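Local coordinates for protein Asp/Glu-specific dipeptidyl-peptidase (Flavobacterium psychrophilum, PDB 5JXF) that removes dipeptides from the N-terminus of oligopeptides as a serine peptidase with strict specificity for aspartate or glutamate at the P1 position, at residues E291-P294 and S295-A299; Y595-K598 and D599-Y603; R704-L707 and F708-K712. One frame throughout, in Å; residues are numbered along the deposited sequence.

Interaction 1 (E291-P294 and S295-A299); sequences EYLP and SFAVA
P294 meets the first turn of helix 295-325 with CB, CG and CD of its pyrrolidine ring. Starting at CB, the ring comes obliquely to the aromatic ring of F296, whose CD2 is 4.1 Å from P294 CB. One atom further, P294 CG turns to the methyl of A297 and stands 3.7 Å from its CB. The ring closes through CD, which keeps the same methyl company, P294 CD to A297 CB being 3.8 Å. L293 comes to that methyl from the loop side: its CB, CG and both CD methyls all lie within about 4 Å of it, CD1 at 3.8 Å from A297 CB. The one methyl of A297 is therefore in contact with both a leucine and a proline.

P294 sits at the N-cap, where the loop that follows strand 279-284 gives way to the helix. Having no polar side chain, it cannot cap in the manner of a serine or aspartate, and its part in the first turn is played by the carbonyl: A297 N donates to P294 O at 3.2 Å. That bond is bent, 142° at the hydrogen, and the donor stands well above the carbonyl plane. The same oxygen is flanked by a methyl: with V298 CG1 anti to N (chi1 -172°), CG2 lies beside N, 3.6 Å from P294 O.

Neighbouring helices close in on this corner. F391 and Y395 of helix 386-415 pack on P294, and S295 OG is hydrogen-bonded to E368 OE1. On the loop side, K364 NZ is hydrogen-bonded to the carbonyl oxygens of both E291 and L293.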
loop_
_atom_site.group_PDB
_atom_site.type_symbol
_atom_site.label_atom_id
_atom_site.label_comp_id
_atom_site.label_asym_id
_atom_site.label_seq_id
_atom_site.Cartn_x
_atom_site.Cartn_y
_atom_site.Cartn_z
ATOM N N GLU A 291 -6.349 19.880 -21.272
ATOM C CA GLU A 291 -7.632 19.243 -20.988
ATOM C C GLU A 291 -8.438 18.969 -22.246
ATOM O O GLU A 291 -9.434 18.242 -22.208
ATOM C CB GLU A 291 -8.475 20.103 -20.041
ATOM C CG GLU A 291 -7.833 20.423 -18.689
ATOM C CD GLU A 291 -7.482 19.190 -17.877
ATOM O OE1 GLU A 291 -8.069 18.110 -18.107
ATOM O OE2 GLU A 291 -6.601 19.310 -17.007
ATOM N N TYR A 292 -8.015 19.552 -23.362
ATOM C CA TYR A 292 -8.858 19.556 -24.544
ATOM C C TYR A 292 -8.275 18.779 -25.721
ATOM O O TYR A 292 -8.559 19.086 -26.879
ATOM C CB TYR A 292 -9.134 20.997 -24.936
ATOM C CG TYR A 292 -9.623 21.798 -23.758
ATOM C CD1 TYR A 292 -10.902 21.610 -23.258
ATOM C CD2 TYR A 292 -8.794 22.722 -23.119
ATOM C CE1 TYR A 292 -11.355 22.332 -22.175
ATOM C CE2 TYR A 292 -9.238 23.443 -22.029
ATOM C CZ TYR A 292 -10.519 23.240 -21.562
ATOM O OH TYR A 292 -10.977 23.950 -20.480
ATOM N N LEU A 293 -7.469 17.770 -25.417
ATOM C CA LEU A 293 -6.826 16.977 -26.450
ATOM C C LEU A 293 -7.829 16.075 -27.152
ATOM O O LEU A 293 -8.890 15.774 -26.613
ATOM C CB LEU A 293 -5.694 16.142 -25.852
ATOM C CG LEU A 293 -4.416 16.904 -25.505
ATOM C CD1 LEU A 293 -3.385 15.978 -24.887
ATOM C CD2 LEU A 293 -3.858 17.603 -26.731
ATOM N N PRO A 294 -7.503 15.666 -28.382
ATOM C CA PRO A 294 -8.243 14.638 -29.114
ATOM C C PRO A 294 -7.950 13.260 -28.549
ATOM O O PRO A 294 -6.972 13.121 -27.820
ATOM C CB PRO A 294 -7.674 14.756 -30.516
ATOM C CG PRO A 294 -6.245 15.133 -30.239
ATOM C CD PRO A 294 -6.371 16.168 -29.177
ATOM N N SER A 295 -8.765 12.270 -28.907
ATOM C CA SER A 295 -8.555 10.883 -28.505
ATOM C C SER A 295 -7.149 10.410 -28.820
ATOM O O SER A 295 -6.516 9.703 -28.034
ATOM C CB SER A 295 -9.555 9.960 -29.212
ATOM O OG SER A 295 -10.879 10.158 -28.750
ATOM N N PHE A 296 -6.671 10.810 -29.991
ATOM C CA PHE A 296 -5.451 10.257 -30.551
ATOM C C PHE A 296 -4.216 10.754 -29.811
ATOM O O PHE A 296 -3.166 10.103 -29.824
ATOM C CB PHE A 296 -5.383 10.593 -32.038
ATOM C CG PHE A 296 -6.700 10.420 -32.747
ATOM C CD1 PHE A 296 -7.168 9.150 -33.068
ATOM C CD2 PHE A 296 -7.476 11.522 -33.081
ATOM C CE1 PHE A 296 -8.381 8.982 -33.715
ATOM C CE2 PHE A 296 -8.690 11.361 -33.724
ATOM C CZ PHE A 296 -9.143 10.085 -34.043
ATOM N N ALA A 297 -4.362 11.893 -29.140
ATOM C CA ALA A 297 -3.276 12.458 -28.351
ATOM C C ALA A 297 -3.096 11.652 -27.081
ATOM O O ALA A 297 -1.977 11.321 -26.691
ATOM C CB ALA A 297 -3.552 13.923 -28.023
ATOM N N VAL A 298 -4.213 11.348 -26.432
ATOM C CA VAL A 298 -4.209 10.544 -25.225
ATOM C C VAL A 298 -3.614 9.158 -25.514
ATOM O O VAL A 298 -2.794 8.657 -24.742
ATOM C CB VAL A 298 -5.638 10.413 -24.644
ATOM C CG1 VAL A 298 -5.618 9.752 -23.276
ATOM C CG2 VAL A 298 -6.291 11.787 -24.553
ATOM N N ALA A 299 -4.001 8.560 -26.640
ATOM C CA ALA A 299 -3.516 7.227 -26.992
ATOM C C ALA A 299 -2.006 7.226 -27.198
ATOM O O ALA A 299 -1.329 6.283 -26.805
ATOM C CB ALA A 299 -4.227 6.697 -28.238
#

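Interaction 2 (Y595-K598 and D599-Y603); sequences YSPK and DAIYY
Y595 pairs with Y603 across a tight antiparallel beta hairpin, closed by a type II turn running from K598 to I601. In the turn A600 takes up a positive phi, 69°, and I601 N donates to K598 O at 3.1 Å.

Further along, the backbones of Y595 and Y603 bond to each other in both directions, a hydrogen-bonded antiparallel pair; the shorter bond runs from Y603 N to Y595 O, 2.7 Å and nearly straight. Between pair and turn a side chain takes over. S596 OG, swung anti to its own backbone N (chi1 172°), donates to I601 O at 2.8 Å. Polar ties continue outside the hairpin: Y595 OH bonds to E683 OE1, while D599 OD2 takes bonds from Y608 N and H234 NE2 of the second subunit. I601 to Y603 also pair antiparallel with a strand of that subunit, so the sheet crosses the dimer interface.

The aromatic contacts occupy two sides. Y602 lays one face of its ring against the Y595 backbone, its CD1 3.6 Å from Y595 O, and meets S596 CB obliquely. A glycine at Y602 would probably strip this cover from the Y595 peptide and open a gap beside S596 CB. Alongside P597, Y595 and Y603 make an offset edge-to-face pair, planes at 88°, with the edge of Y603 toward the face of Y595. P597 sits over one face of the Y603 ring in a CH-pi contact, its CG 3.8 Å from the ring centroid.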
loop_
_atom_site.group_PDB
_atom_site.type_symbol
_atom_site.label_atom_id
_atom_site.label_comp_id
_atom_site.label_asym_id
_atom_site.label_seq_id
_atom_site.Cartn_x
_atom_site.Cartn_y
_atom_site.Cartn_z
ATOM N N TYR A 595 -11.283 11.267 -0.153
ATOM C CA TYR A 595 -11.753 10.515 -1.321
ATOM C C TYR A 595 -11.590 8.996 -1.147
ATOM O O TYR A 595 -10.990 8.530 -0.179
ATOM C CB TYR A 595 -11.017 10.960 -2.583
ATOM C CG TYR A 595 -9.573 10.500 -2.656
ATOM C CD1 TYR A 595 -8.589 11.080 -1.861
ATOM C CD2 TYR A 595 -9.186 9.505 -3.539
ATOM C CE1 TYR A 595 -7.255 10.665 -1.939
ATOM C CE2 TYR A 595 -7.862 9.092 -3.624
ATOM C CZ TYR A 595 -6.906 9.684 -2.821
ATOM O OH TYR A 595 -5.603 9.252 -2.914
ATOM N N SER A 596 -12.130 8.247 -2.107
ATOM C CA SER A 596 -12.083 6.786 -2.098
ATOM C C SER A 596 -11.325 6.234 -3.297
ATOM O O SER A 596 -11.811 6.275 -4.428
ATOM C CB SER A 596 -13.486 6.206 -2.084
ATOM O OG SER A 596 -13.414 4.795 -2.253
ATOM N N PRO A 597 -10.132 5.689 -3.048
ATOM C CA PRO A 597 -9.276 5.176 -4.121
ATOM C C PRO A 597 -9.772 3.832 -4.683
ATOM O O PRO A 597 -9.525 3.534 -5.856
ATOM C CB PRO A 597 -7.922 5.018 -3.427
ATOM C CG PRO A 597 -8.274 4.735 -2.011
ATOM C CD PRO A 597 -9.504 5.562 -1.724
ATOM N N LYS A 598 -10.483 3.065 -3.852
ATOM C CA LYS A 598 -10.870 1.678 -4.147
ATOM C C LYS A 598 -12.069 1.216 -3.294
ATOM O O LYS A 598 -12.419 1.853 -2.304
ATOM C CB LYS A 598 -9.684 0.744 -3.909
ATOM C CG LYS A 598 -8.789 0.605 -5.108
ATOM C CD LYS A 598 -7.496 -0.101 -4.792
ATOM C CE LYS A 598 -6.615 -0.061 -6.029
ATOM N NZ LYS A 598 -7.464 -0.006 -7.261
ATOM N N ASP A 599 -12.693 0.110 -3.685
ATOM C CA ASP A 599 -13.852 -0.420 -2.958
ATOM C C ASP A 599 -13.562 -0.513 -1.465
ATOM O O ASP A 599 -12.503 -1.008 -1.080
ATOM C CB ASP A 599 -14.243 -1.796 -3.512
ATOM C CG ASP A 599 -15.541 -2.334 -2.911
ATOM O OD1 ASP A 599 -16.438 -1.535 -2.584
ATOM O OD2 ASP A 599 -15.673 -3.560 -2.793
ATOM N N ALA A 600 -14.477 0.019 -0.650
ATOM C CA ALA A 600 -14.446 -0.068 0.823
ATOM C C ALA A 600 -13.333 0.737 1.506
ATOM O O ALA A 600 -13.140 0.645 2.728
ATOM C CB ALA A 600 -14.349 -1.522 1.259
ATOM N N ILE A 601 -12.602 1.528 0.732
ATOM C CA ILE A 601 -11.481 2.268 1.283
ATOM C C ILE A 601 -11.737 3.770 1.204
ATOM O O ILE A 601 -12.018 4.298 0.139
ATOM C CB ILE A 601 -10.160 1.945 0.538
ATOM C CG1 ILE A 601 -9.924 0.440 0.457
ATOM C CG2 ILE A 601 -8.979 2.673 1.185
ATOM C CD1 ILE A 601 -8.466 0.060 0.223
ATOM N N TYR A 602 -11.639 4.457 2.327
ATOM C CA TYR A 602 -11.794 5.893 2.294
ATOM C C TYR A 602 -10.558 6.578 2.857
ATOM O O TYR A 602 -10.012 6.149 3.874
ATOM C CB TYR A 602 -13.048 6.340 3.055
ATOM C CG TYR A 602 -13.384 7.785 2.762
ATOM C CD1 TYR A 602 -14.109 8.129 1.626
ATOM C CD2 TYR A 602 -12.928 8.806 3.584
ATOM C CE1 TYR A 602 -14.395 9.456 1.329
ATOM C CE2 TYR A 602 -13.209 10.140 3.294
ATOM C CZ TYR A 602 -13.946 10.454 2.168
ATOM O OH TYR A 602 -14.235 11.773 1.871
ATOM N N TYR A 603 -10.108 7.635 2.178
ATOM C CA TYR A 603 -8.990 8.423 2.675
ATOM C C TYR A 603 -9.530 9.703 3.283
ATOM O O TYR A 603 -10.226 10.474 2.618
ATOM C CB TYR A 603 -7.996 8.749 1.570
ATOM C CG TYR A 603 -7.117 7.614 1.113
ATOM C CD1 TYR A 603 -7.005 6.440 1.849
ATOM C CD2 TYR A 603 -6.401 7.718 -0.072
ATOM C CE1 TYR A 603 -6.196 5.398 1.411
ATOM C CE2 TYR A 603 -5.589 6.701 -0.515
ATOM C CZ TYR A 603 -5.493 5.535 0.227
ATOM O OH TYR A 603 -4.683 4.521 -0.220
#

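Interaction 3 (R704-L707 and F708-K712); sequences RYVL and FIVDK
L707 O accepts from D711 N at 2.8 Å, and V706 O from V710 N at 2.9 Å, the second bond almost straight at 175°. Y705 to I709 and R704 to F708 complete four successive i to i+4 bonds of helix 703-713. From I709 to K712 the helix widens into a pi-type turn, and the bonds to F708 O from D711 N and K712 N are weak.

The charged groups find their partners outside the two segments: R704 forms salt bridges with D702 and E643, and D711 OD2 meets both K717 NZ and Y641 OH.

Packing follows along one flank. The Y705 ring, its CG anti to the backbone N (chi1 -170°), lies under I709: CG1 comes over one face, 4.0 Å from the ring centroid, a CH-pi contact, and CD1 reaches to 3.8 Å from Y705 OH. F708 brings CD2 to 4.2 Å from Y705 CE1, the two side chains crossing at a slant. L629 of helix 627-635 packs on both aromatics.

That flank is apolar, whereas the buried charges of R704 and D711 are matched by residues beyond the segments, so the helix keeps its ionic groups apart from its aromatic contacts.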
loop_
_atom_site.group_PDB
_atom_site.type_symbol
_atom_site.label_atom_id
_atom_site.label_comp_id
_atom_site.label_asym_id
_atom_site.label_seq_id
_atom_site.Cartn_x
_atom_site.Cartn_y
_atom_site.Cartn_z
ATOM N N ARG A 704 -0.188 25.111 10.500
ATOM C CA ARG A 704 0.168 24.767 11.881
ATOM C C ARG A 704 1.445 23.914 11.981
ATOM O O ARG A 704 2.264 24.131 12.865
ATOM C CB ARG A 704 -0.992 24.052 12.576
ATOM C CG ARG A 704 -2.159 24.987 12.868
ATOM C CD ARG A 704 -3.364 24.223 13.371
ATOM N NE ARG A 704 -3.915 23.369 12.326
ATOM C CZ ARG A 704 -5.005 22.618 12.468
ATOM N NH1 ARG A 704 -5.666 22.628 13.620
ATOM N NH2 ARG A 704 -5.437 21.862 11.455
ATOM N N TYR A 705 1.634 22.969 11.069
ATOM C CA TYR A 705 2.861 22.155 11.043
ATOM C C TYR A 705 4.081 22.955 10.586
ATOM O O TYR A 705 5.181 22.779 11.122
ATOM C CB TYR A 705 2.673 20.937 10.135
ATOM C CG TYR A 705 3.800 19.925 10.240
ATOM C CD1 TYR A 705 4.189 19.419 11.476
ATOM C CD2 TYR A 705 4.444 19.455 9.112
ATOM C CE1 TYR A 705 5.208 18.502 11.584
ATOM C CE2 TYR A 705 5.460 18.533 9.206
ATOM C CZ TYR A 705 5.833 18.060 10.446
ATOM O OH TYR A 705 6.852 17.161 10.533
ATOM N N VAL A 706 3.891 23.818 9.578
ATOM C CA VAL A 706 4.970 24.707 9.158
ATOM C C VAL A 706 5.489 25.524 10.337
ATOM O O VAL A 706 6.688 25.517 10.644
ATOM C CB VAL A 706 4.513 25.663 8.040
ATOM C CG1 VAL A 706 5.623 26.659 7.700
ATOM C CG2 VAL A 706 4.096 24.860 6.817
ATOM N N LEU A 707 4.581 26.206 11.023
ATOM C CA LEU A 707 4.989 27.070 12.129
ATOM C C LEU A 707 5.597 26.256 13.280
ATOM O O LEU A 707 6.616 26.646 13.857
ATOM C CB LEU A 707 3.804 27.900 12.623
ATOM C CG LEU A 707 3.094 28.821 11.624
ATOM C CD1 LEU A 707 1.886 29.457 12.289
ATOM C CD2 LEU A 707 4.031 29.901 11.068
ATOM N N PHE A 708 4.987 25.117 13.590
ATOM C CA PHE A 708 5.566 24.169 14.546
ATOM C C PHE A 708 7.028 23.838 14.211
ATOM O O PHE A 708 7.890 23.826 15.086
ATOM C CB PHE A 708 4.743 22.872 14.593
ATOM C CG PHE A 708 5.339 21.803 15.465
ATOM C CD1 PHE A 708 5.103 21.790 16.840
ATOM C CD2 PHE A 708 6.126 20.805 14.919
ATOM C CE1 PHE A 708 5.653 20.799 17.649
ATOM C CE2 PHE A 708 6.668 19.804 15.722
ATOM C CZ PHE A 708 6.437 19.804 17.094
ATOM N N ILE A 709 7.310 23.577 12.942
ATOM C CA ILE A 709 8.660 23.190 12.583
ATOM C C ILE A 709 9.605 24.400 12.706
ATOM O O ILE A 709 10.696 24.290 13.263
ATOM C CB ILE A 709 8.702 22.608 11.177
ATOM C CG1 ILE A 709 7.988 21.258 11.161
ATOM C CG2 ILE A 709 10.139 22.450 10.707
ATOM C CD1 ILE A 709 8.773 20.160 11.883
ATOM N N VAL A 710 9.171 25.555 12.207
ATOM C CA VAL A 710 9.940 26.787 12.360
ATOM C C VAL A 710 10.250 27.069 13.837
ATOM O O VAL A 710 11.370 27.458 14.223
ATOM C CB VAL A 710 9.172 27.989 11.763
ATOM C CG1 VAL A 710 9.911 29.278 12.057
ATOM C CG2 VAL A 710 8.948 27.781 10.268
ATOM N N ASP A 711 9.242 26.839 14.664
ATOM C CA ASP A 711 9.274 27.256 16.049
ATOM C C ASP A 711 9.849 26.189 16.988
ATOM O O ASP A 711 10.950 26.354 17.522
ATOM C CB ASP A 711 7.856 27.632 16.479
ATOM C CG ASP A 711 7.793 28.213 17.857
ATOM O OD1 ASP A 711 8.789 28.122 18.601
ATOM O OD2 ASP A 711 6.728 28.768 18.198
ATOM N N LYS A 712 9.086 25.123 17.225
ATOM C CA LYS A 712 9.471 24.136 18.239
ATOM C C LYS A 712 10.709 23.358 17.828
ATOM O O LYS A 712 11.530 23.008 18.670
ATOM C CB LYS A 712 8.321 23.171 18.518
ATOM C CG LYS A 712 7.207 23.784 19.347
ATOM C CD LYS A 712 7.637 23.922 20.819
ATOM C CE LYS A 712 6.489 24.431 21.664
ATOM N NZ LYS A 712 5.857 25.606 20.995
#

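In the fold
The three contacts are separate, none touching another. Interactions 1 and 3 lie on opposite sides of the chain's centre, their centres 43 Å apart; interaction 2 comes within about 17 Å of the first and 15 Å of the third, nearest atoms. Interaction 2 lies near the substrate site: the Y595 side chain is about 9 Å from that of R680, thought to recognise the acidic P1 residue, and about 13 Å from the bound aspartic acid. In interaction 3, the V706 side chain is about 8 Å from the side chain of D237, probably part of the charge relay. Interaction 1 lies away from these sites, where the chain enters the long helix 295-325.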